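Side-chain contacts in polyketide synthase PksL (Bacillus subtilis, PDB 5E1V), which probably dehydrates beta-hydroxyacyl intermediates as the dehydratase domain of a trans-AT polyketide synthase split module, in the bacillaene pathway: residues Gln40-His45 / Ile75-Lys80; Gln61-Thr64 / Val70-Leu73; Phe255-Ala258 / Lys262-Glu265. All coordinates share one frame; numbering follows the deposited sequence.

Contact 1: Gln40-His45 / Ile75-Lys80; sequences QIFREH and IQCAEK
Ile41 and Phe42, neighbours near the end of helix 34-44, rest on Ile75 and Cys77 of strand 70-81, and Ile41 does most of the work. Its CB points at the strand and forks there. The CG2 branch comes alongside the sulfur of Cys77, 4.2 Å from Ile41 CG2 to Cys77 SG. The other branch has CG1 anti to the carbonyl carbon (chi1 -71°) and runs on, nearly extended, to CD1. Ile41 CD1 lies 3.8 Å from Ile75 CG2 and equally far from Ile75 CD1, facing both methyls from the helix side. The CB of Phe42 does not face the strand, yet its ring swings closer: Phe42 CZ stands 4.0 Å from Cys77 CB. Cys77 SG, 4.9 Å from the centroid of the Phe42 ring and 50° off the normal, makes an oblique sulfur-aromatic contact. Trp85 packs edge-to-face with the same ring, and Ile5 of strand 4-11 touches Ile41. In a hot-dog fold such as this, the sheet wraps a long helix, and this is one place where helix and strand meet. No hydrogen bond crosses between the segments; buried dispersion contacts and the soft sulfur hold helix to strand, with little directional demand.

Contact 2: Gln61-Thr64 / Val70-Leu73; sequences QPLT and VIVL
Leu63 reaches across to Leu73 with one methyl, CD1, which settles at the end of the opposing leucine: Leu63 CD1 is 3.8 Å from Leu73 CD2 and 4.0 Å from Leu73 CD1. The two side chains meet at a slant, each with CG swung away from its own backbone nitrogen (chi1 -168° in Leu63, -170° in Leu73), which stretches both into the gap between the backbones. Beyond CG they differ. Leu73 has an ordinary staggered chi2, whereas that of Leu63, at 146°, lies well off a staggered value, so the position of CD1 is probably somewhat strained. Leu63 CD1 also comes within 4.3 Å of Ile71 CG2. The backbones themselves stay apart, with Leu63 CA and Ile71 CA at 8.1 Å. Here the short strand 63-65, paired with strand 26-29 through the backbone bonding of Leu63 to Leu29, packs against strand 70-81 of the hot-dog sheet, where Ile71 and Leu73 bond to Leu11 and Leu9 of strand 4-11. Leu11 and Tyr106 touch both leucines and widen the apolar patch. Ile71 uses its longer branch differently. Its chi2 bends CD1 back instead of extending the chain, and Ile71 CD1 ends 3.6 Å from Thr64 O, with Ile71 CG1 at 3.9 Å from that oxygen. Thr64 therefore takes part through its carbonyl, its CB pointing away from the strand, while Val28 of strand 26-29 meets its side chain.

Contact 3: Phe255-Ala258 / Lys262-Glu265; sequences FFNA and KVAE
The ring of Phe256 has Lys262 CG over one face, and the two side chains meet at a slant. The fit is tight: Phe256 CD2 is 3.2 Å from Lys262 N, and Phe256 CE2 is 3.3 Å from Lys262 CB, so the ring leans on the start of the lysine rather than on its charged end. Phe255 presents an edge instead. Ala264 O and Glu265 N lie near the plane of its ring, and Phe255 CD1 comes within 3.9 Å of Ala264 CB. A third flat group, the amide of Asn257, ends a side chain that crosses that of Val263 at about a right angle, its ND2 near Val263 CG1, though its polar bonds go to Glu261 and Ser259. All of this is built on a classic beta bulge in the hairpin of strands 248-256 and 262-273, part of a hot-dog unit: Val263 and Ala264 both stand opposite Phe255. The extra residue lets Phe255 O accept two bonds, one from Val263 N at 2.8 Å, nearly straight at its hydrogen (168°), and a longer one from Ala264 N at 3.3 Å. Phe255 N returns a bond to Ala264 O, 2.8 Å long. Lys262 sets off with CG opposite its backbone nitrogen (chi1 -176°) and stays extended to the tip, passing Phe256 on its way to Glu265. There Lys262 NZ makes a salt bridge of 2.7 Å with Glu265 OE1, approaching from above the carboxylate plane. Glu254 is a second acidic partner for the same ammonium group.

How the contacts relate
Contacts 1 and 2 share strand 70-81 but use different lengths of it, their centres about 19 Å apart: contact 1 sets a helix on it, contact 2 the short strand 63-65. Both are buried and without a hydrogen bond between their segments, though contact 1 adds sulfur and a ring while contact 2 depends mainly on aliphatic branches. Contact 3 lies in the later part of the chain, across its centre from contact 2, their centres about 30 Å apart. Only partly buried, it joins neighbouring strands directly, so backbone bonds carry it, and a salt bridge within segment 262-265 flanks it. The first two pack separate elements on strand 70-81 through side chains; the third shapes a hairpin.

Contact 1: Gln40-His45 / Ile75-Lys80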
ATOM      1  N   GLN A  40       5.367   0.614 -11.632  1.00 11.42           N
ATOM      2  CA  GLN A  40       6.727   0.966 -12.198  1.00 12.33           C
ATOM      3  C   GLN A  40       7.107   0.113 -13.383  1.00 12.47           C
ATOM      4  O   GLN A  40       7.692   0.627 -14.328  1.00 13.08           O
ATOM      5  CB  GLN A  40       7.846   0.912 -11.163  1.00 13.26           C
ATOM      6  CG  GLN A  40       7.630   1.919 -10.076  1.00 14.62           C
ATOM      7  CD  GLN A  40       8.372   3.221 -10.199  1.00 17.68           C
ATOM      8  OE1 GLN A  40       9.037   3.509 -11.208  1.00 19.69           O
ATOM      9  NE2 GLN A  40       8.396   3.956  -9.075  1.00 18.08           N
ATOM     10  N   ILE A  41       6.879  -1.197 -13.270  1.00 12.46           N
ATOM     11  CA  ILE A  41       7.182  -2.152 -14.266  1.00 13.96           C
ATOM     12  C   ILE A  41       6.422  -1.832 -15.592  1.00 14.95           C
ATOM     13  O   ILE A  41       6.995  -1.800 -16.689  1.00 14.82           O
ATOM     14  CB  ILE A  41       6.860  -3.565 -13.769  1.00 15.16           C
ATOM     15  CG1 ILE A  41       7.902  -3.957 -12.697  1.00 16.67           C
ATOM     16  CG2 ILE A  41       6.969  -4.576 -14.897  1.00 16.32           C
ATOM     17  CD1 ILE A  41       7.422  -5.087 -11.880  1.00 18.71           C
ATOM     18  N   PHE A  42       5.133  -1.627 -15.486  1.00 14.37           N
ATOM     19  CA  PHE A  42       4.352  -1.330 -16.722  1.00 13.75           C
ATOM     20  C   PHE A  42       4.700   0.003 -17.312  1.00 15.30           C
ATOM     21  O   PHE A  42       4.699   0.173 -18.567  1.00 16.19           O
ATOM     22  CB  PHE A  42       2.905  -1.390 -16.336  1.00 14.61           C
ATOM     23  CG  PHE A  42       2.387  -2.827 -16.326  1.00 14.91           C
ATOM     24  CD1 PHE A  42       1.905  -3.411 -17.473  1.00 15.08           C
ATOM     25  CD2 PHE A  42       2.496  -3.610 -15.178  1.00 14.09           C
ATOM     26  CE1 PHE A  42       1.414  -4.707 -17.408  1.00 13.64           C
ATOM     27  CE2 PHE A  42       2.114  -4.928 -15.147  1.00 15.02           C
ATOM     28  CZ  PHE A  42       1.567  -5.466 -16.269  1.00 15.72           C
ATOM     29  N   ARG A  43       5.000   0.982 -16.446  1.00 13.54           N
ATOM     30  CA  ARG A  43       5.444   2.301 -16.926  1.00 15.84           C
ATOM     31  C   ARG A  43       6.723   2.161 -17.778  1.00 15.50           C
ATOM     32  O   ARG A  43       6.888   2.889 -18.812  1.00 15.83           O
ATOM     33  CB  ARG A  43       5.692   3.282 -15.793  1.00 15.71           C
ATOM     34  CG  ARG A  43       6.113   4.644 -16.346  1.00 17.48           C
ATOM     35  CD  ARG A  43       6.027   5.752 -15.297  1.00 18.73           C
ATOM     36  NE  ARG A  43       7.036   5.534 -14.245  1.00 17.53           N
ATOM     37  CZ  ARG A  43       7.320   6.452 -13.307  1.00 18.09           C
ATOM     38  NH1 ARG A  43       6.703   7.613 -13.364  1.00 15.22           N
ATOM     39  NH2 ARG A  43       8.215   6.198 -12.380  1.00 16.34           N
ATOM     40  N   GLU A  44       7.622   1.291 -17.341  1.00 16.26           N
ATOM     41  CA  GLU A  44       8.909   1.151 -18.034  1.00 17.38           C
ATOM     42  C   GLU A  44       8.719   0.638 -19.458  1.00 18.29           C
ATOM     43  O   GLU A  44       9.554   0.925 -20.359  1.00 14.02           O
ATOM     44  CB  GLU A  44       9.827   0.235 -17.210  1.00 20.39           C
ATOM     45  N   HIS A  45       7.581  -0.062 -19.663  1.00 15.88           N
ATOM     46  CA  HIS A  45       7.171  -0.595 -20.980  1.00 16.14           C
ATOM     47  C   HIS A  45       6.160   0.244 -21.698  1.00 15.85           C
ATOM     48  O   HIS A  45       5.711  -0.166 -22.789  1.00 17.99           O
ATOM     49  CB  HIS A  45       6.712  -2.018 -20.830  1.00 15.38           C
ATOM     50  CG  HIS A  45       7.825  -2.920 -20.423  1.00 17.07           C
ATOM     51  ND1 HIS A  45       8.181  -3.170 -19.112  1.00 18.19           N
ATOM     52  CD2 HIS A  45       8.709  -3.585 -21.188  1.00 15.20           C
ATOM     53  CE1 HIS A  45       9.245  -3.956 -19.094  1.00 17.00           C
ATOM     54  NE2 HIS A  45       9.580  -4.220 -20.345  1.00 22.50           N
ATOM     55  N   ILE A  75       9.649 -10.716 -10.852  1.00 18.71           N
ATOM     56  CA  ILE A  75       8.253 -10.377 -11.188  1.00 18.05           C
ATOM     57  C   ILE A  75       8.033 -10.676 -12.672  1.00 20.58           C
ATOM     58  O   ILE A  75       8.708 -10.094 -13.509  1.00 21.15           O
ATOM     59  CB  ILE A  75       7.879  -8.951 -10.796  1.00 20.90           C
ATOM     60  CG1 ILE A  75       8.145  -8.772  -9.308  1.00 20.60           C
ATOM     61  CG2 ILE A  75       6.410  -8.635 -11.005  1.00 19.63           C
ATOM     62  CD1 ILE A  75       8.364  -7.358  -8.960  1.00 21.89           C
ATOM     63  N   GLN A  76       7.150 -11.634 -12.976  1.00 21.15           N
ATOM     64  CA  GLN A  76       6.784 -11.900 -14.391  1.00 22.46           C
ATOM     65  C   GLN A  76       5.313 -11.499 -14.637  1.00 22.60           C
ATOM     66  O   GLN A  76       4.413 -11.870 -13.833  1.00 24.29           O
ATOM     67  CB  GLN A  76       6.953 -13.349 -14.705  1.00 27.04           C
ATOM     68  CG  GLN A  76       8.331 -13.873 -14.401  1.00 36.09           C
ATOM     69  CD  GLN A  76       8.596 -15.202 -15.084  1.00 43.29           C
ATOM     70  OE1 GLN A  76       7.936 -15.560 -16.071  1.00 49.24           O
ATOM     71  NE2 GLN A  76       9.556 -15.932 -14.568  1.00 47.38           N
ATOM     72  N   CYS A  77       5.095 -10.765 -15.735  1.00 21.40           N
ATOM     73  CA  CYS A  77       3.787 -10.298 -16.171  1.00 22.59           C
ATOM     74  C   CYS A  77       3.625 -10.952 -17.553  1.00 22.40           C
ATOM     75  O   CYS A  77       4.465 -10.780 -18.434  1.00 25.07           O
ATOM     76  CB  CYS A  77       3.736  -8.795 -16.269  1.00 23.68           C
ATOM     77  SG  CYS A  77       4.601  -8.041 -14.859  1.00 23.27           S
ATOM     78  N   ALA A  78       2.609 -11.768 -17.673  1.00 24.39           N
ATOM     79  CA  ALA A  78       2.402 -12.550 -18.877  1.00 23.00           C
ATOM     80  C   ALA A  78       1.040 -12.206 -19.419  1.00 19.40           C
ATOM     81  O   ALA A  78       0.064 -12.309 -18.675  1.00 18.70           O
ATOM     82  CB  ALA A  78       2.471 -14.032 -18.548  1.00 26.33           C
ATOM     83  N   GLU A  79       1.009 -11.779 -20.701  1.00 22.47           N
ATOM     84  CA  GLU A  79      -0.188 -11.326 -21.407  1.00 25.20           C
ATOM     85  C   GLU A  79      -1.023 -12.519 -21.874  1.00 31.19           C
ATOM     86  O   GLU A  79      -0.842 -12.982 -22.990  1.00 29.45           O
ATOM     87  CB  GLU A  79       0.098 -10.382 -22.576  1.00 26.50           C
ATOM     88  CG  GLU A  79      -1.188  -9.621 -22.943  1.00 30.87           C
ATOM     89  CD  GLU A  79      -1.060  -8.507 -23.969  1.00 33.12           C
ATOM     90  OE1 GLU A  79      -0.017  -8.372 -24.633  1.00 31.86           O
ATOM     91  OE2 GLU A  79      -2.043  -7.728 -24.077  1.00 35.75           O
ATOM     92  N   LYS A  80      -1.925 -12.984 -21.022  1.00 34.77           N
ATOM     93  CA  LYS A  80      -2.667 -14.251 -21.283  1.00 42.43           C
ATOM     94  C   LYS A  80      -3.676 -14.085 -22.400  1.00 41.46           C
ATOM     95  O   LYS A  80      -3.830 -14.960 -23.250  1.00 46.50           O
ATOM     96  CB  LYS A  80      -3.422 -14.693 -20.030  1.00 45.36           C
TER

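Contact 2: Gln61-Thr64 / Val70-Leu73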
ATOM      1  N   GLN A  61       2.617 -14.563   1.469  1.00 22.33           N
ATOM      2  CA  GLN A  61       3.410 -14.461   2.643  1.00 21.40           C
ATOM      3  C   GLN A  61       4.148 -13.131   2.670  1.00 19.08           C
ATOM      4  O   GLN A  61       4.387 -12.595   1.650  1.00 16.60           O
ATOM      5  CB  GLN A  61       4.434 -15.624   2.757  1.00 21.43           C
ATOM      6  CG  GLN A  61       5.466 -15.712   1.672  1.00 22.71           C
ATOM      7  CD  GLN A  61       6.092 -17.089   1.552  1.00 26.48           C
ATOM      8  OE1 GLN A  61       6.820 -17.530   2.438  1.00 25.15           O
ATOM      9  NE2 GLN A  61       5.854 -17.755   0.449  1.00 30.73           N
ATOM     10  N   PRO A  62       4.556 -12.666   3.864  1.00 20.47           N
ATOM     11  CA  PRO A  62       5.355 -11.435   3.972  1.00 16.89           C
ATOM     12  C   PRO A  62       6.737 -11.573   3.412  1.00 17.81           C
ATOM     13  O   PRO A  62       7.357 -12.658   3.486  1.00 19.65           O
ATOM     14  CB  PRO A  62       5.330 -11.113   5.467  1.00 19.16           C
ATOM     15  CG  PRO A  62       4.189 -11.897   6.011  1.00 20.53           C
ATOM     16  CD  PRO A  62       4.144 -13.139   5.201  1.00 20.69           C
ATOM     17  N   LEU A  63       7.203 -10.486   2.799  1.00 16.50           N
ATOM     18  CA  LEU A  63       8.517 -10.442   2.209  1.00 15.50           C
ATOM     19  C   LEU A  63       9.422  -9.844   3.284  1.00 16.97           C
ATOM     20  O   LEU A  63       9.362  -8.660   3.582  1.00 12.45           O
ATOM     21  CB  LEU A  63       8.513  -9.605   0.959  1.00 16.44           C
ATOM     22  CG  LEU A  63       9.817  -9.800   0.161  1.00 17.24           C
ATOM     23  CD1 LEU A  63       9.522  -9.715  -1.273  1.00 18.06           C
ATOM     24  CD2 LEU A  63      10.946  -8.896   0.646  1.00 17.49           C
ATOM     25  N   THR A  64      10.223 -10.703   3.887  1.00 17.90           N
ATOM     26  CA  THR A  64      10.969 -10.319   5.072  1.00 19.08           C
ATOM     27  C   THR A  64      12.441 -10.444   4.755  1.00 18.46           C
ATOM     28  O   THR A  64      12.822 -11.253   3.941  1.00 19.11           O
ATOM     29  CB  THR A  64      10.678 -11.225   6.292  1.00 20.34           C
ATOM     30  OG1 THR A  64      11.195 -12.528   6.049  1.00 23.48           O
ATOM     31  CG2 THR A  64       9.207 -11.329   6.556  1.00 23.58           C
ATOM     32  N   VAL A  70      19.493 -11.205   1.167  1.00 21.22           N
ATOM     33  CA  VAL A  70      18.906 -10.438   0.016  1.00 24.47           C
ATOM     34  C   VAL A  70      17.811 -11.308  -0.545  1.00 24.08           C
ATOM     35  O   VAL A  70      18.066 -12.511  -0.678  1.00 25.04           O
ATOM     36  CB  VAL A  70      19.928 -10.196  -1.110  1.00 27.08           C
ATOM     37  CG1 VAL A  70      19.253  -9.584  -2.342  1.00 32.41           C
ATOM     38  CG2 VAL A  70      21.068  -9.300  -0.673  1.00 27.20           C
ATOM     39  N   ILE A  71      16.624 -10.767  -0.846  1.00 21.51           N
ATOM     40  CA  ILE A  71      15.619 -11.526  -1.532  1.00 22.93           C
ATOM     41  C   ILE A  71      15.616 -11.036  -3.005  1.00 22.28           C
ATOM     42  O   ILE A  71      15.352  -9.874  -3.318  1.00 18.54           O
ATOM     43  CB  ILE A  71      14.195 -11.457  -0.895  1.00 25.46           C
ATOM     44  CG1 ILE A  71      14.031 -12.351   0.360  1.00 30.69           C
ATOM     45  CG2 ILE A  71      13.131 -11.918  -1.924  1.00 22.68           C
ATOM     46  CD1 ILE A  71      15.123 -12.306   1.383  1.00 36.90           C
ATOM     47  N   VAL A  72      15.911 -11.956  -3.909  1.00 21.12           N
ATOM     48  CA  VAL A  72      15.932 -11.627  -5.308  1.00 20.72           C
ATOM     49  C   VAL A  72      14.549 -11.975  -5.828  1.00 20.97           C
ATOM     50  O   VAL A  72      14.209 -13.156  -5.914  1.00 21.13           O
ATOM     51  CB  VAL A  72      17.017 -12.393  -6.019  1.00 26.09           C
ATOM     52  CG1 VAL A  72      16.975 -12.052  -7.500  1.00 24.06           C
ATOM     53  CG2 VAL A  72      18.392 -12.056  -5.383  1.00 28.43           C
ATOM     54  N   LEU A  73      13.742 -10.951  -6.096  1.00 19.07           N
ATOM     55  CA  LEU A  73      12.335 -11.094  -6.427  1.00 17.23           C
ATOM     56  C   LEU A  73      12.137 -10.955  -7.937  1.00 15.89           C
ATOM     57  O   LEU A  73      12.396  -9.907  -8.522  1.00 16.16           O
ATOM     58  CB  LEU A  73      11.468 -10.083  -5.632  1.00 16.85           C
ATOM     59  CG  LEU A  73       9.916 -10.226  -5.653  1.00 17.01           C
ATOM     60  CD1 LEU A  73       9.450 -11.460  -4.917  1.00 17.54           C
ATOM     61  CD2 LEU A  73       9.162  -9.030  -5.039  1.00 17.64           C
TER

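Contact 3: Phe255-Ala258 / Lys262-Glu265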
ATOM      1  N   PHE A 255      -8.402   7.963  -2.813  1.00 17.16           N
ATOM      2  CA  PHE A 255      -7.357   8.949  -2.848  1.00 18.08           C
ATOM      3  C   PHE A 255      -7.722  10.226  -3.593  1.00 19.65           C
ATOM      4  O   PHE A 255      -8.139  10.203  -4.728  1.00 20.35           O
ATOM      5  CB  PHE A 255      -6.056   8.355  -3.334  1.00 17.42           C
ATOM      6  CG  PHE A 255      -5.647   7.130  -2.573  1.00 17.48           C
ATOM      7  CD1 PHE A 255      -6.107   5.861  -2.982  1.00 17.28           C
ATOM      8  CD2 PHE A 255      -4.791   7.201  -1.520  1.00 18.09           C
ATOM      9  CE1 PHE A 255      -5.715   4.717  -2.317  1.00 18.47           C
ATOM     10  CE2 PHE A 255      -4.441   6.057  -0.833  1.00 16.19           C
ATOM     11  CZ  PHE A 255      -4.867   4.825  -1.242  1.00 18.20           C
ATOM     12  N   PHE A 256      -7.468  11.357  -2.927  1.00 19.67           N
ATOM     13  CA  PHE A 256      -7.668  12.672  -3.510  1.00 21.83           C
ATOM     14  C   PHE A 256      -6.424  13.566  -3.511  1.00 21.82           C
ATOM     15  O   PHE A 256      -5.650  13.568  -2.539  1.00 23.47           O
ATOM     16  CB  PHE A 256      -8.759  13.391  -2.687  1.00 23.13           C
ATOM     17  CG  PHE A 256     -10.080  12.715  -2.718  1.00 25.74           C
ATOM     18  CD1 PHE A 256     -10.370  11.707  -1.841  1.00 24.80           C
ATOM     19  CD2 PHE A 256     -11.045  13.104  -3.614  1.00 30.03           C
ATOM     20  CE1 PHE A 256     -11.566  11.064  -1.872  1.00 25.33           C
ATOM     21  CE2 PHE A 256     -12.267  12.486  -3.640  1.00 28.04           C
ATOM     22  CZ  PHE A 256     -12.529  11.460  -2.756  1.00 27.16           C
ATOM     23  N   ASN A 257      -6.258  14.365  -4.572  1.00 23.06           N
ATOM     24  CA  ASN A 257      -5.158  15.335  -4.601  1.00 22.14           C
ATOM     25  C   ASN A 257      -5.430  16.546  -3.671  1.00 25.94           C
ATOM     26  O   ASN A 257      -6.504  16.689  -3.089  1.00 25.15           O
ATOM     27  CB  ASN A 257      -4.706  15.698  -6.037  1.00 24.12           C
ATOM     28  CG  ASN A 257      -5.770  16.447  -6.841  1.00 25.75           C
ATOM     29  OD1 ASN A 257      -6.722  16.981  -6.258  1.00 26.46           O
ATOM     30  ND2 ASN A 257      -5.671  16.387  -8.181  1.00 24.13           N
ATOM     31  N   ALA A 258      -4.439  17.397  -3.508  1.00 29.51           N
ATOM     32  CA  ALA A 258      -4.547  18.502  -2.555  1.00 34.82           C
ATOM     33  C   ALA A 258      -5.664  19.479  -2.981  1.00 35.23           C
ATOM     34  O   ALA A 258      -6.262  20.163  -2.142  1.00 38.36           O
ATOM     35  CB  ALA A 258      -3.191  19.211  -2.451  1.00 33.71           C
ATOM     36  N   LYS A 262     -10.845  13.425  -6.793  1.00 22.93           N
ATOM     37  CA  LYS A 262     -10.569  11.952  -6.627  1.00 23.59           C
ATOM     38  C   LYS A 262      -9.648  11.494  -7.743  1.00 21.56           C
ATOM     39  O   LYS A 262      -9.918  11.749  -8.926  1.00 21.78           O
ATOM     40  CB  LYS A 262     -11.827  11.117  -6.619  1.00 25.87           C
ATOM     41  CG  LYS A 262     -11.561   9.631  -6.362  1.00 24.00           C
ATOM     42  CD  LYS A 262     -12.807   8.900  -5.874  1.00 25.28           C
ATOM     43  CE  LYS A 262     -12.565   7.401  -5.703  1.00 27.13           C
ATOM     44  NZ  LYS A 262     -13.822   6.790  -5.198  1.00 29.41           N
ATOM     45  N   VAL A 263      -8.525  10.872  -7.376  1.00 20.56           N
ATOM     46  CA  VAL A 263      -7.544  10.355  -8.355  1.00 20.07           C
ATOM     47  C   VAL A 263      -7.191   8.854  -8.286  1.00 19.49           C
ATOM     48  O   VAL A 263      -6.562   8.356  -9.187  1.00 18.52           O
ATOM     49  CB  VAL A 263      -6.245  11.119  -8.300  1.00 18.93           C
ATOM     50  CG1 VAL A 263      -6.561  12.549  -8.672  1.00 19.98           C
ATOM     51  CG2 VAL A 263      -5.570  11.050  -6.904  1.00 19.15           C
ATOM     52  N   ALA A 264      -7.580   8.180  -7.218  1.00 19.44           N
ATOM     53  CA  ALA A 264      -7.359   6.784  -7.123  1.00 17.56           C
ATOM     54  C   ALA A 264      -8.295   6.095  -6.142  1.00 17.66           C
ATOM     55  O   ALA A 264      -8.896   6.667  -5.252  1.00 19.32           O
ATOM     56  CB  ALA A 264      -5.868   6.451  -6.812  1.00 16.52           C
ATOM     57  N   GLU A 265      -8.383   4.797  -6.274  1.00 17.55           N
ATOM     58  CA  GLU A 265      -9.101   4.031  -5.276  1.00 19.05           C
ATOM     59  C   GLU A 265      -8.566   2.636  -5.156  1.00 17.70           C
ATOM     60  O   GLU A 265      -8.415   1.945  -6.156  1.00 17.16           O
ATOM     61  CB  GLU A 265     -10.591   3.930  -5.627  1.00 21.73           C
ATOM     62  CG  GLU A 265     -11.426   3.171  -4.585  1.00 26.21           C
ATOM     63  CD  GLU A 265     -12.922   3.272  -4.900  1.00 31.68           C
ATOM     64  OE1 GLU A 265     -13.567   4.223  -4.442  1.00 31.48           O
ATOM     65  OE2 GLU A 265     -13.428   2.452  -5.652  1.00 35.86           O
TER